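Long-range contacts in beta-lactamase (Burkholderia cenocepacia, PDB 5E2G), which probably hydrolyses beta-lactams to substituted beta-amino acids, as a member of the class-C beta-lactamase family: residues Thr103-Gly108 against Gln265-Glu270; Thr314-Gly319 against Val342-Arg347. All coordinates share one frame; numbering follows the deposited sequence.

Contact 1 of 2, residues Thr103-Gly108 against Gln265-Glu270; sequences TLLQLG and QDLIWE
The flat carboxamide of Q265 brings its NE2 to 4.1 Å from G108 O, too far for a bond. At its edge, in the amide plane, NE2 gives bonds to D266 O and I268 O. R146 NE serves OE1, so the amide is fixed from both ends. The true link across is I268 N to G108 O, at 2.8 Å. It runs nearly along the C=O axis, but the N-H is bent (139°). Over the same oxygen lies the tip of I268, its CD1 3.5 Å from G108 O. L267 reaches across with CG anti to its own backbone N. L267 CD1 rests 3.7 Å from G108 CA, where glycine has no side chain to intervene. L105 CD1 meets L267 CD1 at 4.1 Å. T103 and Q106 form a capping box at the start of helix 104-108. In 265-270, I268 (phi 70°) is the middle of a classic gamma turn, with a weak W269 N to L267 O bond. The I268 side chain also touches K65 and A69 of helix 64-77. The site is thus a hairpin tip joining antiparallel strands 263-265 and 270-273, buried beside the probable SxxK motif of a serine beta-lactamase.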
loop_
_atom_site.group_PDB
_atom_site.type_symbol
_atom_site.label_atom_id
_atom_site.label_comp_id
_atom_site.label_asym_id
_atom_site.label_seq_id
_atom_site.Cartn_x
_atom_site.Cartn_y
_atom_site.Cartn_z
ATOM N N THR A 103 -14.655 -7.552 -12.050
ATOM C CA THR A 103 -14.144 -6.338 -12.672
ATOM C C THR A 103 -12.823 -5.932 -12.042
ATOM O O THR A 103 -12.437 -6.413 -10.973
ATOM C CB THR A 103 -15.136 -5.183 -12.556
ATOM O OG1 THR A 103 -15.393 -4.888 -11.171
ATOM C CG2 THR A 103 -16.433 -5.529 -13.267
ATOM N N LEU A 104 -12.120 -5.029 -12.726
ATOM C CA LEU A 104 -10.902 -4.472 -12.151
ATOM C C LEU A 104 -11.203 -3.744 -10.844
ATOM O O LEU A 104 -10.422 -3.815 -9.894
ATOM C CB LEU A 104 -10.223 -3.545 -13.165
ATOM C CG LEU A 104 -9.371 -4.137 -14.302
ATOM C CD1 LEU A 104 -10.074 -5.186 -15.116
ATOM C CD2 LEU A 104 -8.941 -3.034 -15.209
ATOM N N LEU A 105 -12.360 -3.085 -10.762
ATOM C CA LEU A 105 -12.746 -2.397 -9.531
ATOM C C LEU A 105 -12.894 -3.370 -8.364
ATOM O O LEU A 105 -12.428 -3.092 -7.254
ATOM C CB LEU A 105 -14.046 -1.627 -9.753
ATOM C CG LEU A 105 -14.440 -0.700 -8.603
ATOM C CD1 LEU A 105 -13.343 0.338 -8.359
ATOM C CD2 LEU A 105 -15.776 -0.036 -8.892
ATOM N N GLN A 106 -13.536 -4.517 -8.595
ATOM C CA GLN A 106 -13.680 -5.517 -7.540
ATOM C C GLN A 106 -12.332 -6.055 -7.071
ATOM O O GLN A 106 -12.175 -6.395 -5.893
ATOM C CB GLN A 106 -14.596 -6.641 -8.029
ATOM C CG GLN A 106 -16.042 -6.167 -8.125
ATOM C CD GLN A 106 -16.872 -6.881 -9.187
ATOM O OE1 GLN A 106 -16.432 -7.846 -9.801
ATOM N NE2 GLN A 106 -18.088 -6.395 -9.400
ATOM N N LEU A 107 -11.340 -6.123 -7.958
ATOM C CA LEU A 107 -10.013 -6.545 -7.525
ATOM C C LEU A 107 -9.318 -5.468 -6.694
ATOM O O LEU A 107 -8.549 -5.790 -5.783
ATOM C CB LEU A 107 -9.171 -6.919 -8.743
ATOM C CG LEU A 107 -9.769 -8.074 -9.546
ATOM C CD1 LEU A 107 -9.002 -8.293 -10.836
ATOM C CD2 LEU A 107 -9.792 -9.342 -8.702
ATOM N N GLY A 108 -9.568 -4.195 -6.986
ATOM C CA GLY A 108 -8.926 -3.113 -6.275
ATOM C C GLY A 108 -9.618 -2.691 -5.009
ATOM O O GLY A 108 -9.161 -1.776 -4.318
ATOM N N GLN A 265 -13.605 1.877 1.649
ATOM C CA GLN A 265 -12.636 1.279 0.741
ATOM C C GLN A 265 -12.547 2.105 -0.534
ATOM O O GLN A 265 -13.539 2.231 -1.263
ATOM C CB GLN A 265 -13.030 -0.163 0.416
ATOM C CG GLN A 265 -12.056 -0.872 -0.491
ATOM C CD GLN A 265 -10.689 -1.016 0.139
ATOM O OE1 GLN A 265 -10.539 -1.691 1.156
ATOM N NE2 GLN A 265 -9.681 -0.382 -0.459
ATOM N N ASP A 266 -11.371 2.688 -0.782
ATOM C CA ASP A 266 -11.086 3.382 -2.032
ATOM C C ASP A 266 -10.458 2.374 -2.998
ATOM O O ASP A 266 -10.668 1.167 -2.852
ATOM C CB ASP A 266 -10.187 4.596 -1.785
ATOM C CG ASP A 266 -10.740 5.548 -0.733
ATOM O OD1 ASP A 266 -11.925 5.421 -0.354
ATOM O OD2 ASP A 266 -9.982 6.443 -0.284
ATOM N N LEU A 267 -9.687 2.829 -3.984
ATOM C CA LEU A 267 -8.920 1.882 -4.788
ATOM C C LEU A 267 -7.675 1.558 -3.984
ATOM O O LEU A 267 -6.705 2.319 -3.981
ATOM C CB LEU A 267 -8.583 2.447 -6.162
ATOM C CG LEU A 267 -8.186 1.362 -7.171
ATOM C CD1 LEU A 267 -9.353 0.412 -7.441
ATOM C CD2 LEU A 267 -7.686 1.961 -8.479
ATOM N N ILE A 268 -7.734 0.437 -3.268
ATOM C CA ILE A 268 -6.705 -0.053 -2.355
ATOM C C ILE A 268 -6.604 0.814 -1.104
ATOM O O ILE A 268 -6.611 0.283 0.008
ATOM C CB ILE A 268 -5.337 -0.193 -3.048
ATOM C CG1 ILE A 268 -5.415 -1.265 -4.142
ATOM C CG2 ILE A 268 -4.259 -0.549 -2.019
ATOM C CD1 ILE A 268 -5.814 -2.640 -3.618
ATOM N N TRP A 269 -6.493 2.136 -1.259
ATOM C CA TRP A 269 -6.506 3.011 -0.090
ATOM C C TRP A 269 -7.765 2.793 0.744
ATOM O O TRP A 269 -8.811 2.388 0.237
ATOM C CB TRP A 269 -6.441 4.481 -0.493
ATOM C CG TRP A 269 -5.155 4.897 -1.106
ATOM C CD1 TRP A 269 -4.947 5.229 -2.406
ATOM C CD2 TRP A 269 -3.887 5.043 -0.441
ATOM N NE1 TRP A 269 -3.630 5.578 -2.599
ATOM C CE2 TRP A 269 -2.958 5.468 -1.409
ATOM C CE3 TRP A 269 -3.453 4.856 0.880
ATOM C CZ2 TRP A 269 -1.615 5.711 -1.103
ATOM C CZ3 TRP A 269 -2.121 5.091 1.186
ATOM C CH2 TRP A 269 -1.215 5.516 0.195
ATOM N N GLU A 270 -7.657 3.074 2.035
ATOM C CA GLU A 270 -8.771 2.983 2.967
ATOM C C GLU A 270 -8.864 4.303 3.717
ATOM O O GLU A 270 -7.838 4.907 4.038
ATOM C CB GLU A 270 -8.563 1.793 3.921
ATOM C CG GLU A 270 -8.245 0.487 3.171
ATOM C CD GLU A 270 -7.390 -0.489 3.971
ATOM O OE1 GLU A 270 -7.022 -0.166 5.123
ATOM O OE2 GLU A 270 -7.088 -1.585 3.448
#

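Contact 2 of 2, residues Thr314-Gly319 against Val342-Arg347; sequences TGSTGG and VPIEER
T314 and G315 lie in what is probably the KTG-type motif of the family, and I344 and R347 of helix 344-357 meet them. The R347 side chain is extended from CG to NE, which carries its guanidinium across to the end of strand 309-316. R347 NH2 gives a nearly straight bond to S316 OG, 2.7 Å long (164°). This oxygen lies in the guanidinium plane. R347 NH1 turns to G315 O at 2.9 Å, but that bond is bent (125°) and weak. On the side of its own segment, R347 holds V342 O side-on. R347 NE and NH2 both donate to V342 O, each at 2.7 Å, and this oxygen too lies in the plane. NH2 is therefore shared between V342 O and S316 OG. In serine beta-lactamases the KTG strand lines one side of the active site. Here it is tied from outside the sheet by the loop and first turn of the C-terminal helix. One face of the R347 guanidinium is covered by I344 CG1, 3.5 Å above the plane and over its centre. I344 CG2 packs on T314 CG2 at 3.8 Å, and the two side chains cross at about a right angle. On the neighbouring strand 321-327, T322 O accepts a further bond from R347 NH1, and Y323 touches both T314 and R347.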
loop_
_atom_site.group_PDB
_atom_site.type_symbol
_atom_site.label_atom_id
_atom_site.label_comp_id
_atom_site.label_asym_id
_atom_site.label_seq_id
_atom_site.Cartn_x
_atom_site.Cartn_y
_atom_site.Cartn_z
ATOM N N THR A 314 -1.951 -0.216 5.647
ATOM C CA THR A 314 -0.982 -1.027 6.371
ATOM C C THR A 314 -0.245 -1.973 5.425
ATOM O O THR A 314 -0.729 -2.313 4.343
ATOM C CB THR A 314 -1.671 -1.849 7.458
ATOM O OG1 THR A 314 -2.876 -2.402 6.921
ATOM C CG2 THR A 314 -2.002 -0.993 8.663
ATOM N N GLY A 315 0.931 -2.412 5.863
ATOM C CA GLY A 315 1.686 -3.421 5.147
ATOM C C GLY A 315 2.477 -4.295 6.098
ATOM O O GLY A 315 3.086 -3.783 7.042
ATOM N N SER A 316 2.469 -5.611 5.875
ATOM C CA SER A 316 3.187 -6.537 6.748
ATOM C C SER A 316 3.753 -7.676 5.918
ATOM O O SER A 316 2.990 -8.444 5.322
ATOM C CB SER A 316 2.278 -7.100 7.843
ATOM O OG SER A 316 1.862 -6.099 8.754
ATOM N N THR A 317 5.081 -7.793 5.897
ATOM C CA THR A 317 5.741 -8.994 5.418
ATOM C C THR A 317 6.280 -9.783 6.608
ATOM O O THR A 317 6.142 -9.390 7.768
ATOM C CB THR A 317 6.856 -8.650 4.432
ATOM O OG1 THR A 317 7.855 -7.863 5.092
ATOM C CG2 THR A 317 6.302 -7.876 3.264
ATOM N N GLY A 318 6.905 -10.921 6.307
ATOM C CA GLY A 318 7.420 -11.775 7.361
ATOM C C GLY A 318 8.388 -11.073 8.289
ATOM O O GLY A 318 8.471 -11.415 9.470
ATOM N N GLY A 319 9.112 -10.073 7.785
ATOM C CA GLY A 319 10.131 -9.426 8.585
ATOM C C GLY A 319 9.983 -7.934 8.785
ATOM O O GLY A 319 10.779 -7.343 9.519
ATOM N N VAL A 342 5.646 -5.181 14.081
ATOM C CA VAL A 342 4.996 -4.205 14.946
ATOM C C VAL A 342 3.496 -4.403 14.816
ATOM O O VAL A 342 2.979 -4.411 13.694
ATOM C CB VAL A 342 5.372 -2.755 14.589
ATOM C CG1 VAL A 342 4.670 -1.780 15.530
ATOM C CG2 VAL A 342 6.871 -2.560 14.629
ATOM N N PRO A 343 2.759 -4.575 15.915
ATOM C CA PRO A 343 1.312 -4.747 15.807
ATOM C C PRO A 343 0.687 -3.566 15.091
ATOM O O PRO A 343 1.034 -2.410 15.342
ATOM C CB PRO A 343 0.854 -4.835 17.263
ATOM C CG PRO A 343 2.048 -5.339 17.981
ATOM C CD PRO A 343 3.215 -4.695 17.307
ATOM N N ILE A 344 -0.231 -3.882 14.179
ATOM C CA ILE A 344 -0.865 -2.864 13.348
ATOM C C ILE A 344 -1.436 -1.740 14.201
ATOM O O ILE A 344 -1.208 -0.557 13.928
ATOM C CB ILE A 344 -1.946 -3.505 12.465
ATOM C CG1 ILE A 344 -1.273 -4.185 11.277
ATOM C CG2 ILE A 344 -2.959 -2.465 12.034
ATOM C CD1 ILE A 344 -2.161 -5.114 10.538
ATOM N N GLU A 345 -2.179 -2.088 15.252
ATOM C CA GLU A 345 -2.804 -1.045 16.057
ATOM C C GLU A 345 -1.766 -0.167 16.752
ATOM O O GLU A 345 -2.036 1.005 17.031
ATOM C CB GLU A 345 -3.766 -1.666 17.071
ATOM C CG GLU A 345 -4.803 -2.636 16.468
ATOM C CD GLU A 345 -5.998 -1.942 15.813
ATOM O OE1 GLU A 345 -5.855 -0.786 15.358
ATOM O OE2 GLU A 345 -7.085 -2.564 15.749
ATOM N N GLU A 346 -0.573 -0.697 17.026
ATOM C CA GLU A 346 0.467 0.140 17.615
ATOM C C GLU A 346 1.065 1.107 16.599
ATOM O O GLU A 346 1.463 2.220 16.965
ATOM C CB GLU A 346 1.561 -0.729 18.239
ATOM C CG GLU A 346 1.144 -1.400 19.528
ATOM C CD GLU A 346 0.756 -0.400 20.602
ATOM O OE1 GLU A 346 1.358 0.691 20.665
ATOM O OE2 GLU A 346 -0.171 -0.699 21.381
ATOM N N ARG A 347 1.149 0.713 15.328
ATOM C CA ARG A 347 1.500 1.686 14.298
ATOM C C ARG A 347 0.427 2.763 14.203
ATOM O O ARG A 347 0.731 3.953 14.043
ATOM C CB ARG A 347 1.676 0.999 12.944
ATOM C CG ARG A 347 2.271 -0.385 13.011
ATOM C CD ARG A 347 2.227 -1.075 11.650
ATOM N NE ARG A 347 2.374 -2.517 11.796
ATOM C CZ ARG A 347 2.215 -3.388 10.813
ATOM N NH1 ARG A 347 1.905 -2.963 9.600
ATOM N NH2 ARG A 347 2.357 -4.684 11.039
#

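How the contacts relate
Both contacts are mainly buried, but contact 2 reaches the surface at S316. The centres of contact 1 and contact 2 lie about 21 Å apart. The nearest atoms of contact 1 and contact 2 are about 5 Å apart and do not touch. They flank strand 309-316 differently. Contact 2 includes its end, whereas segment 265-270 of contact 1 adjoins it directly: E270 bonds to N312 through the backbone, and W269 touches K313. Contact 1 joins a short helix to a hairpin tip by one backbone bond and leucine and isoleucine methyls. Contact 2 joins a strand to the C-terminal helix chiefly through one arginine, with I344 packed on T314 and on the guanidinium. Both touch the residues of the probable SxxK pattern, through I268 and T314.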